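PDB 7ADK: putative immunoglobulin-blocking virulence protein from Mycoplasma mycoides subsp. capri, which probably binds host immunoglobulin and blocks its action as a virulence factor, and is seen here in an assembly with a lipoprotein. Local coordinates for residues A[163-168]-A[349-354]; A[212-217]-A[228-233]; A[374-379]-A[400-405]; A[554-559]-A[571-576]. One frame throughout, in Å; residues are numbered along the deposited sequence.

Contact 1 (A[163-168]-A[349-354])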
# COMPACT_ATOMS: atom_id res chain seq x y z
N PRO A 163 5.75 -39.91 -5.71
CA PRO A 163 5.28 -40.71 -6.84
C PRO A 163 6.29 -41.67 -7.48
O PRO A 163 5.90 -42.54 -8.24
CB PRO A 163 4.80 -39.68 -7.87
CG PRO A 163 5.63 -38.44 -7.55
CD PRO A 163 5.67 -38.50 -6.04
N THR A 164 7.58 -41.50 -7.21
CA THR A 164 8.66 -42.16 -7.97
C THR A 164 9.79 -42.73 -7.11
O THR A 164 10.46 -43.68 -7.52
CB THR A 164 9.28 -41.16 -8.95
OG1 THR A 164 9.72 -40.05 -8.23
CG2 THR A 164 8.30 -40.68 -10.02
N LYS A 165 10.02 -42.17 -5.92
CA LYS A 165 11.16 -42.44 -5.03
C LYS A 165 10.87 -41.86 -3.64
O LYS A 165 10.51 -40.69 -3.58
CB LYS A 165 12.40 -41.79 -5.68
CG LYS A 165 13.66 -41.72 -4.81
CD LYS A 165 14.82 -41.19 -5.66
CE LYS A 165 16.07 -40.91 -4.82
NZ LYS A 165 17.21 -40.51 -5.67
N PRO A 166 11.01 -42.59 -2.53
CA PRO A 166 10.82 -42.04 -1.20
C PRO A 166 11.97 -41.08 -0.83
O PRO A 166 13.13 -41.47 -0.75
CB PRO A 166 10.74 -43.25 -0.27
CG PRO A 166 11.55 -44.31 -1.00
CD PRO A 166 11.32 -44.00 -2.47
N TYR A 167 11.63 -39.83 -0.56
CA TYR A 167 12.60 -38.83 -0.10
C TYR A 167 13.12 -39.15 1.32
O TYR A 167 12.37 -39.69 2.13
CB TYR A 167 11.93 -37.46 -0.16
CG TYR A 167 12.85 -36.27 0.08
CD1 TYR A 167 13.10 -35.80 1.38
CD2 TYR A 167 13.41 -35.61 -1.02
CE1 TYR A 167 13.94 -34.69 1.58
CE2 TYR A 167 14.25 -34.50 -0.83
CZ TYR A 167 14.51 -34.03 0.47
OH TYR A 167 15.31 -32.95 0.66
N GLN A 168 14.37 -38.80 1.65
CA GLN A 168 14.85 -38.78 3.04
C GLN A 168 15.70 -37.55 3.37
O GLN A 168 16.56 -37.14 2.59
CB GLN A 168 15.50 -40.12 3.40
CG GLN A 168 16.19 -40.08 4.76
CD GLN A 168 16.37 -41.41 5.44
OE1 GLN A 168 15.66 -42.37 5.22
NE2 GLN A 168 17.28 -41.50 6.36
N SER A 349 22.72 -32.37 -6.55
CA SER A 349 23.50 -33.32 -7.34
C SER A 349 22.69 -34.46 -7.96
O SER A 349 23.19 -35.11 -8.88
CB SER A 349 24.66 -33.87 -6.52
OG SER A 349 24.20 -34.60 -5.41
N GLU A 350 21.47 -34.73 -7.49
CA GLU A 350 20.65 -35.84 -8.00
C GLU A 350 19.14 -35.58 -8.15
O GLU A 350 18.53 -36.28 -8.96
CB GLU A 350 20.92 -37.11 -7.18
CG GLU A 350 19.94 -37.34 -6.02
CD GLU A 350 20.35 -38.49 -5.09
OE1 GLU A 350 21.55 -38.75 -4.89
OE2 GLU A 350 19.43 -39.16 -4.56
N TYR A 351 18.52 -34.63 -7.45
CA TYR A 351 17.11 -34.31 -7.70
C TYR A 351 16.95 -33.31 -8.83
O TYR A 351 16.07 -33.48 -9.66
CB TYR A 351 16.36 -33.83 -6.45
CG TYR A 351 15.93 -34.94 -5.52
CD1 TYR A 351 15.03 -35.93 -5.97
CD2 TYR A 351 16.38 -34.98 -4.20
CE1 TYR A 351 14.64 -36.97 -5.12
CE2 TYR A 351 16.01 -36.03 -3.35
CZ TYR A 351 15.15 -37.03 -3.82
OH TYR A 351 14.83 -38.06 -3.01
N ARG A 352 17.82 -32.31 -8.92
CA ARG A 352 17.75 -31.31 -9.99
C ARG A 352 18.03 -31.93 -11.36
O ARG A 352 18.99 -32.68 -11.52
CB ARG A 352 18.69 -30.14 -9.71
CG ARG A 352 18.31 -29.48 -8.40
CD ARG A 352 19.11 -28.22 -8.11
NE ARG A 352 18.61 -27.07 -8.85
CZ ARG A 352 18.51 -25.84 -8.37
NH1 ARG A 352 19.08 -25.45 -7.28
NH2 ARG A 352 17.78 -24.99 -9.01
N VAL A 353 17.25 -31.56 -12.37
CA VAL A 353 17.72 -31.60 -13.76
C VAL A 353 18.56 -30.34 -13.99
O VAL A 353 18.31 -29.32 -13.35
CB VAL A 353 16.55 -31.79 -14.74
CG1 VAL A 353 15.66 -30.57 -14.89
CG2 VAL A 353 17.04 -32.18 -16.12
N PHE A 354 19.61 -30.42 -14.81
CA PHE A 354 20.72 -29.46 -14.77
C PHE A 354 21.42 -29.43 -13.40
O PHE A 354 21.60 -28.40 -12.77
CB PHE A 354 20.31 -28.08 -15.32
CG PHE A 354 19.54 -28.13 -16.62
CD1 PHE A 354 20.06 -28.80 -17.74
CD2 PHE A 354 18.30 -27.48 -16.73
CE1 PHE A 354 19.37 -28.81 -18.96
CE2 PHE A 354 17.60 -27.48 -17.94
CZ PHE A 354 18.14 -28.14 -19.06

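Contact 2 (A[212-217]-A[228-233])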
# COMPACT_ATOMS: atom_id res chain seq x y z
N ASN A 212 43.23 -7.04 13.66
CA ASN A 212 44.37 -6.91 12.76
C ASN A 212 44.61 -5.47 12.29
O ASN A 212 45.76 -5.08 12.08
CB ASN A 212 44.18 -7.85 11.56
CG ASN A 212 44.11 -9.32 11.91
OD1 ASN A 212 44.24 -9.74 13.03
ND2 ASN A 212 43.96 -10.16 10.93
N VAL A 213 43.57 -4.66 12.14
CA VAL A 213 43.69 -3.23 11.83
C VAL A 213 44.20 -2.44 13.04
O VAL A 213 44.99 -1.52 12.87
CB VAL A 213 42.35 -2.69 11.31
CG1 VAL A 213 42.27 -1.16 11.25
CG2 VAL A 213 42.13 -3.19 9.90
N PHE A 214 43.83 -2.82 14.27
CA PHE A 214 44.42 -2.22 15.46
C PHE A 214 45.86 -2.68 15.71
O PHE A 214 46.71 -1.84 15.97
CB PHE A 214 43.52 -2.44 16.68
CG PHE A 214 42.16 -1.75 16.66
CD1 PHE A 214 41.79 -0.80 15.68
CD2 PHE A 214 41.23 -2.06 17.67
CE1 PHE A 214 40.53 -0.19 15.71
CE2 PHE A 214 39.96 -1.46 17.69
CZ PHE A 214 39.61 -0.52 16.71
N LYS A 215 46.20 -3.97 15.57
CA LYS A 215 47.58 -4.42 15.82
C LYS A 215 48.59 -3.80 14.84
O LYS A 215 49.69 -3.45 15.25
CB LYS A 215 47.66 -5.95 15.95
CG LYS A 215 47.89 -6.72 14.64
CD LYS A 215 47.76 -8.24 14.80
CE LYS A 215 48.82 -8.81 15.75
NZ LYS A 215 48.80 -10.28 15.82
N GLU A 216 48.21 -3.60 13.58
CA GLU A 216 49.06 -2.96 12.57
C GLU A 216 49.37 -1.49 12.87
O GLU A 216 50.45 -1.01 12.54
CB GLU A 216 48.43 -3.15 11.18
CG GLU A 216 49.30 -2.69 10.00
CD GLU A 216 49.18 -1.21 9.58
OE1 GLU A 216 48.25 -0.50 10.01
OE2 GLU A 216 50.00 -0.76 8.76
N GLU A 217 48.48 -0.77 13.56
CA GLU A 217 48.72 0.62 13.96
C GLU A 217 49.64 0.71 15.19
O GLU A 217 50.55 1.53 15.21
CB GLU A 217 47.37 1.33 14.17
CG GLU A 217 47.46 2.84 14.38
CD GLU A 217 47.69 3.66 13.10
OE1 GLU A 217 48.26 3.14 12.12
OE2 GLU A 217 47.30 4.84 13.06
N LEU A 228 44.07 7.86 18.97
CA LEU A 228 43.11 8.77 18.33
C LEU A 228 42.71 8.34 16.90
O LEU A 228 41.54 8.44 16.53
CB LEU A 228 43.72 10.18 18.37
CG LEU A 228 42.83 11.31 17.85
CD1 LEU A 228 43.11 12.59 18.61
CD2 LEU A 228 43.08 11.62 16.37
N SER A 229 43.65 7.83 16.10
CA SER A 229 43.40 7.33 14.74
C SER A 229 42.68 5.98 14.72
O SER A 229 41.82 5.76 13.87
CB SER A 229 44.70 7.26 13.94
OG SER A 229 45.31 8.53 13.83
N SER A 230 42.90 5.09 15.70
CA SER A 230 42.08 3.87 15.87
C SER A 230 40.62 4.20 16.20
O SER A 230 39.74 3.61 15.59
CB SER A 230 42.66 2.93 16.92
OG SER A 230 43.72 2.19 16.45
N LEU A 231 40.35 5.19 17.06
CA LEU A 231 38.98 5.68 17.31
C LEU A 231 38.34 6.32 16.06
O LEU A 231 37.17 6.11 15.76
CB LEU A 231 39.00 6.68 18.48
CG LEU A 231 37.61 7.16 18.92
CD1 LEU A 231 36.92 6.13 19.80
CD2 LEU A 231 37.67 8.48 19.67
N GLU A 232 39.11 7.04 15.26
CA GLU A 232 38.62 7.56 13.97
C GLU A 232 38.23 6.41 13.00
O GLU A 232 37.23 6.50 12.29
CB GLU A 232 39.70 8.51 13.43
CG GLU A 232 39.31 9.34 12.23
CD GLU A 232 40.18 10.58 12.03
OE1 GLU A 232 41.40 10.54 12.26
OE2 GLU A 232 39.64 11.62 11.60
N SER A 233 38.95 5.29 13.04
CA SER A 233 38.59 4.06 12.32
C SER A 233 37.42 3.28 12.93
O SER A 233 37.14 2.16 12.48
CB SER A 233 39.82 3.17 12.07
OG SER A 233 40.17 2.38 13.18

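Contact 3 (A[374-379]-A[400-405])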
# COMPACT_ATOMS: atom_id res chain seq x y z
N GLY A 374 28.47 -25.49 -13.89
CA GLY A 374 28.91 -26.60 -14.75
C GLY A 374 28.12 -26.79 -16.04
O GLY A 374 28.40 -27.73 -16.78
N TRP A 375 27.19 -25.89 -16.36
CA TRP A 375 26.44 -25.85 -17.60
C TRP A 375 26.71 -24.54 -18.33
O TRP A 375 26.98 -23.52 -17.70
CB TRP A 375 24.95 -26.01 -17.32
CG TRP A 375 24.58 -27.33 -16.73
CD1 TRP A 375 24.74 -27.70 -15.44
CD2 TRP A 375 24.05 -28.51 -17.40
NE1 TRP A 375 24.38 -29.01 -15.27
CE2 TRP A 375 23.95 -29.57 -16.45
CE3 TRP A 375 23.63 -28.79 -18.72
CZ2 TRP A 375 23.45 -30.83 -16.79
CZ3 TRP A 375 23.13 -30.05 -19.07
CH2 TRP A 375 23.04 -31.07 -18.11
N VAL A 376 26.62 -24.55 -19.66
CA VAL A 376 26.71 -23.34 -20.48
C VAL A 376 25.50 -23.22 -21.40
O VAL A 376 25.03 -24.21 -21.97
CB VAL A 376 28.07 -23.22 -21.19
CG1 VAL A 376 28.36 -24.37 -22.14
CG2 VAL A 376 28.22 -21.92 -21.97
N LYS A 377 24.96 -22.01 -21.52
CA LYS A 377 23.75 -21.67 -22.27
C LYS A 377 24.10 -20.99 -23.59
O LYS A 377 24.90 -20.07 -23.63
CB LYS A 377 22.86 -20.77 -21.40
CG LYS A 377 21.54 -20.34 -22.05
CD LYS A 377 20.61 -19.56 -21.11
CE LYS A 377 21.17 -18.21 -20.62
NZ LYS A 377 21.21 -17.14 -21.65
N GLU A 378 23.44 -21.41 -24.65
CA GLU A 378 23.48 -20.77 -25.96
C GLU A 378 22.06 -20.40 -26.40
O GLU A 378 21.15 -21.22 -26.31
CB GLU A 378 24.20 -21.70 -26.95
CG GLU A 378 24.23 -21.15 -28.38
CD GLU A 378 25.06 -21.97 -29.38
OE1 GLU A 378 24.80 -21.87 -30.60
OE2 GLU A 378 26.02 -22.67 -28.99
N ASP A 379 21.82 -19.18 -26.88
CA ASP A 379 20.56 -18.85 -27.57
C ASP A 379 20.52 -19.48 -28.97
O ASP A 379 21.40 -19.23 -29.80
CB ASP A 379 20.34 -17.34 -27.64
CG ASP A 379 18.97 -17.00 -28.24
OD1 ASP A 379 18.01 -16.81 -27.48
OD2 ASP A 379 18.83 -16.99 -29.46
N LYS A 400 19.70 -23.54 -25.65
CA LYS A 400 20.33 -24.84 -25.46
C LYS A 400 21.22 -24.77 -24.22
O LYS A 400 22.03 -23.86 -24.11
CB LYS A 400 21.14 -25.17 -26.73
CG LYS A 400 21.73 -26.59 -26.78
CD LYS A 400 20.74 -27.72 -27.08
CE LYS A 400 20.08 -27.61 -28.47
NZ LYS A 400 21.04 -27.74 -29.57
N LEU A 401 21.08 -25.70 -23.30
CA LEU A 401 22.04 -25.94 -22.22
C LEU A 401 22.88 -27.17 -22.55
O LEU A 401 22.31 -28.18 -22.95
CB LEU A 401 21.30 -26.16 -20.89
CG LEU A 401 21.16 -24.90 -20.03
CD1 LEU A 401 20.24 -23.85 -20.63
CD2 LEU A 401 20.61 -25.27 -18.67
N GLU A 402 24.20 -27.14 -22.34
CA GLU A 402 25.09 -28.31 -22.37
C GLU A 402 26.05 -28.34 -21.17
O GLU A 402 26.53 -27.30 -20.71
CB GLU A 402 25.81 -28.42 -23.72
CG GLU A 402 26.68 -27.22 -24.09
CD GLU A 402 27.43 -27.37 -25.42
OE1 GLU A 402 28.46 -26.70 -25.62
OE2 GLU A 402 26.99 -28.15 -26.31
N ARG A 403 26.30 -29.53 -20.61
CA ARG A 403 27.21 -29.74 -19.47
C ARG A 403 28.66 -29.57 -19.94
O ARG A 403 29.06 -30.18 -20.92
CB ARG A 403 26.93 -31.12 -18.83
CG ARG A 403 27.44 -31.23 -17.39
CD ARG A 403 27.39 -32.64 -16.79
NE ARG A 403 26.08 -33.01 -16.23
CZ ARG A 403 25.22 -33.91 -16.68
NH1 ARG A 403 24.12 -34.18 -16.07
NH2 ARG A 403 25.42 -34.59 -17.75
N ILE A 404 29.47 -28.76 -19.25
CA ILE A 404 30.81 -28.35 -19.70
C ILE A 404 31.77 -29.53 -19.75
O ILE A 404 32.44 -29.72 -20.76
CB ILE A 404 31.32 -27.18 -18.83
CG1 ILE A 404 30.50 -25.90 -19.14
CG2 ILE A 404 32.81 -26.90 -19.05
CD1 ILE A 404 30.72 -24.75 -18.17
N ASN A 405 31.79 -30.37 -18.72
CA ASN A 405 32.34 -31.72 -18.80
C ASN A 405 31.18 -32.71 -18.98
O ASN A 405 30.41 -32.91 -18.03
CB ASN A 405 33.16 -32.01 -17.53
CG ASN A 405 34.41 -31.16 -17.44
OD1 ASN A 405 35.22 -31.14 -18.35
ND2 ASN A 405 34.61 -30.45 -16.37

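Contact 4 (A[554-559]-A[571-576])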
# COMPACT_ATOMS: atom_id res chain seq x y z
N LEU A 554 -2.69 -23.99 2.49
CA LEU A 554 -3.29 -24.97 1.59
C LEU A 554 -4.65 -24.45 1.10
O LEU A 554 -5.51 -24.16 1.92
CB LEU A 554 -3.45 -26.31 2.33
CG LEU A 554 -2.18 -26.91 2.92
CD1 LEU A 554 -2.50 -28.28 3.51
CD2 LEU A 554 -1.10 -27.07 1.87
N ALA A 555 -4.84 -24.34 -0.21
CA ALA A 555 -6.07 -23.82 -0.82
C ALA A 555 -6.69 -24.84 -1.78
O ALA A 555 -6.17 -25.06 -2.87
CB ALA A 555 -5.76 -22.50 -1.52
N PHE A 556 -7.82 -25.43 -1.42
CA PHE A 556 -8.55 -26.38 -2.27
C PHE A 556 -9.45 -25.67 -3.29
O PHE A 556 -9.93 -24.57 -3.03
CB PHE A 556 -9.29 -27.38 -1.38
CG PHE A 556 -8.35 -28.25 -0.57
CD1 PHE A 556 -7.85 -29.43 -1.12
CD2 PHE A 556 -7.94 -27.86 0.72
CE1 PHE A 556 -6.97 -30.25 -0.39
CE2 PHE A 556 -7.07 -28.68 1.46
CZ PHE A 556 -6.58 -29.87 0.91
N ASP A 557 -9.68 -26.28 -4.45
CA ASP A 557 -10.48 -25.71 -5.54
C ASP A 557 -11.87 -26.37 -5.61
O ASP A 557 -12.16 -27.34 -4.92
CB ASP A 557 -9.68 -25.76 -6.86
CG ASP A 557 -10.06 -24.66 -7.86
OD1 ASP A 557 -11.07 -23.94 -7.65
OD2 ASP A 557 -9.34 -24.48 -8.87
N GLN A 558 -12.79 -25.82 -6.40
CA GLN A 558 -14.19 -26.24 -6.38
C GLN A 558 -14.42 -27.70 -6.80
O GLN A 558 -15.26 -28.37 -6.21
CB GLN A 558 -15.06 -25.31 -7.24
CG GLN A 558 -16.57 -25.60 -7.15
CD GLN A 558 -17.13 -25.56 -5.73
OE1 GLN A 558 -17.54 -24.54 -5.20
NE2 GLN A 558 -17.21 -26.67 -5.04
N GLU A 559 -13.66 -28.21 -7.76
CA GLU A 559 -13.70 -29.58 -8.26
C GLU A 559 -13.16 -30.64 -7.27
O GLU A 559 -13.15 -31.83 -7.58
CB GLU A 559 -13.01 -29.63 -9.64
CG GLU A 559 -11.57 -29.10 -9.72
CD GLU A 559 -11.46 -27.65 -10.23
OE1 GLU A 559 -12.27 -26.79 -9.83
OE2 GLU A 559 -10.57 -27.35 -11.06
N ASP A 571 -7.29 -36.71 1.67
CA ASP A 571 -6.10 -37.15 0.92
C ASP A 571 -5.13 -35.98 0.74
O ASP A 571 -3.99 -36.03 1.19
CB ASP A 571 -6.48 -37.70 -0.46
CG ASP A 571 -7.14 -39.09 -0.51
OD1 ASP A 571 -6.89 -39.95 0.36
OD2 ASP A 571 -7.88 -39.35 -1.48
N GLY A 572 -5.57 -34.87 0.13
CA GLY A 572 -4.72 -33.72 -0.12
C GLY A 572 -4.11 -33.13 1.15
O GLY A 572 -2.97 -32.68 1.14
N LEU A 573 -4.85 -33.15 2.26
CA LEU A 573 -4.46 -32.59 3.56
C LEU A 573 -3.37 -33.44 4.23
O LEU A 573 -2.34 -32.91 4.66
CB LEU A 573 -5.75 -32.49 4.39
CG LEU A 573 -5.74 -31.54 5.57
CD1 LEU A 573 -5.70 -30.11 5.11
CD2 LEU A 573 -7.01 -31.69 6.38
N ARG A 574 -3.54 -34.76 4.26
CA ARG A 574 -2.55 -35.70 4.80
C ARG A 574 -1.30 -35.82 3.92
O ARG A 574 -0.24 -36.11 4.46
CB ARG A 574 -3.24 -37.05 5.06
CG ARG A 574 -2.36 -38.05 5.83
CD ARG A 574 -3.13 -39.31 6.23
NE ARG A 574 -2.37 -40.22 7.11
CZ ARG A 574 -1.40 -41.04 6.77
NH1 ARG A 574 -0.91 -41.06 5.58
NH2 ARG A 574 -0.90 -41.88 7.62
N MET A 575 -1.38 -35.54 2.62
CA MET A 575 -0.21 -35.48 1.73
C MET A 575 0.86 -34.56 2.30
O MET A 575 2.02 -34.95 2.48
CB MET A 575 -0.61 -34.99 0.32
CG MET A 575 0.49 -35.39 -0.67
SD MET A 575 0.40 -34.64 -2.30
CE MET A 575 1.12 -33.04 -1.92
N VAL A 576 0.46 -33.36 2.67
CA VAL A 576 1.34 -32.35 3.25
C VAL A 576 1.67 -32.66 4.71
O VAL A 576 2.83 -32.66 5.12
CB VAL A 576 0.66 -30.99 3.13
CG1 VAL A 576 1.56 -29.89 3.64
CG2 VAL A 576 0.29 -30.70 1.69

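Contact 1 (A[163-168]-A[349-354])
Lys165 reaches across to Glu350 and Tyr351, and Tyr167 lies against the same tyrosine. The Lys165 side chain starts from CB with CG anti to the backbone N (chi1 169°) and stays extended beyond it. CB points at the second segment, and contact begins at CD. Here the tyrosine hydroxyl comes near, with Tyr351 OH 4.1 Å from Lys165 CD. Lys165 CE is closer to Tyr351 OH, at 3.6 Å, and the two side chains meet tip to tip. Lys165 NZ ends in a salt bridge to Glu350 OE2, 2.8 Å long. The lysine comes from above the carboxylate plane, 37° out of it, and the two side chains cross at about a right angle. This ion pair is on the surface.

The tyrosine pair is buried. The Tyr167 and Tyr351 rings are turned only 21° from each other, but they are displaced so far that little of one ring lies over the other. Tyr167 CE2 and Tyr351 CE2 are 3.4 Å apart, and Tyr167 CD2 lies 3.5 Å from Tyr351 OH. The Tyr167 hydroxyl is hydrogen-bonded to Asp347, so it is anchored on helix 339-351, four residues before Tyr351. Trp527 also stacks on Tyr351. The contact thus lays the loop between helix 153-157 and strand 174-178 over the C-terminal end of helix 339-351.

Contact 2 (A[212-217]-A[228-233])
Phe214 packs against Ser230 and Ser233, and Glu217 lies beside Ser229. The ring contacts come first. Phe214 CG is anti to the carbonyl carbon (chi1 -66°), and the ring reaches across to the second helix. The ring touches through CD1 and CE1. Phe214 CD1 is 3.6 Å from Ser230 OG. Phe214 CE1 is also 3.6 Å from Ser233 OG, which sits at the ring edge in its plane. Ser230 CB also comes near the ring, 4.0 Å from Phe214 CE1.

A hydrogen bond beside the interface stays within 228-233. Ser233 OG donates to Ser230 O over 2.7 Å. This ties the hydroxyl back to its own helix and gives the buried ring a hydroxyl that already has a partner.

The third kind of contact involves the acidic side chain. Glu217 is bent at chi2 (77°), and its OE2 lies 3.7 Å from Ser229 CB. This is packing against a carbon, not a bond.

The helix axes approach to 10.5 Å, and the serines offer short side chains to the phenylalanine. Ile285 and Ile288 of helix 280-288 also pack on Phe214. Helices 209-218 and 227-235, joined by a short loop, run at 159° to each other, as in an antiparallel helical hairpin.

Contact 3 (A[374-379]-A[400-405])
Trp375 lays its indole against Arg403 on one face of a two-strand pairing. Trp375 CG is anti to the carbonyl carbon (chi1 -64°), and the ring leans over the neighbouring strand. Arg403 CB sits over the six-membered ring, 3.8 Å from its centroid, in a CH-pi contact. Farther out, Arg403 NE is 3.5 Å from Trp375 CZ2. The guanidinium is not stacked flat on the indole, because the two planes are 58° apart. Instead, Trp375 CH2 lies over the centre of one guanidinium face. The polar ends are held from outside: the backbone O of Asp355 takes the indole N-H, its carboxylate forms a salt bridge with Arg403 NH1, and the backbone O of Leu413 accepts from Arg403 NH2.

Leu401 and Lys377 share this face. Leu401 CB is 4.1 Å from Trp375 CE3, while Leu401 CD1 touches Lys377 CG at 4.0 Å. On the other face Val376 and Glu402 lie side by side and point the same way, with Val376 CG1 3.8 Å from Glu402 CG. Val376 CG1 also meets Ile404 CG1, at 4.0 Å.

Backbone bonds join the antiparallel strands, from Glu378 with Lys400 to Val376 with Glu402. Ile404 N to Gly374 O, 2.9 Å, extends the ladder past the last bridge. Strand 375-379 ends the mixed sheet here, next to strand 396-403, which pairs on with strand 415-422.

Contact 4 (A[554-559]-A[571-576])
Leu554 opens the contact by reaching Leu573 and Val576 with its two methyl groups. Its CG is anti to the carbonyl carbon (chi1 -57°), and its CB points toward the helix. Leu554 CD1 lies 4.0 Å from Leu573 CD1. Leu554 CD2 meets Val576 CG2 tip to tip, at 3.9 Å.

Phe556 comes next and points at the helix again. Its ring approaches edge-on, with the backbone of Gly572 and Leu573 close to the ring plane. Phe556 CZ is 3.9 Å from Leu573 N and 4.1 Å from Gly572 C. Phe556 CE1 comes to 4.1 Å from Gly572 CA. With no side chain at Gly572, the ring tip can settle directly on the helix backbone. Phe556 CE2 also touches Leu573 CD1 at 4.2 Å, and these two side chains cross at about a right angle. Leu573 CD1 thus lies against both Leu554 and Phe556.

At Asp557 the chain turns away from helix 567-579, and the carboxylate forms a salt bridge with Lys464. Asp557 and Gln558 also pack on Gly681 of the neighbouring lipoprotein chain. The touching residues are all buried and apolar in character. Strand 553-555 lies between strands 516-517 and 608-610 of a parallel sheet, and helix 567-579 covers it. Leu609 of strand 608-610 packs on Leu554, Phe556 and Leu573.

Overall arrangement
Contacts 1 and 3 adjoin, with centres about 21 Å apart. Phe354, at the end of 349-354, joins them. Phe354 C is 3.5 Å from Trp375 NE1. Phe354 CG is 3.7 Å from Leu401 CD2. Contact 4 is near contact 1 but does not touch it; their nearest atoms are about 8 Å apart. Contact 2 stands apart, with its centre about 52 Å from that of contact 1. It is nested along the chain inside the loop that contact 1 closes. Contacts 2 and 4 are on opposite sides of the chain's centre, about 61 Å apart between centres. Of the four, contact 4 is the one touched by the lipoprotein chain.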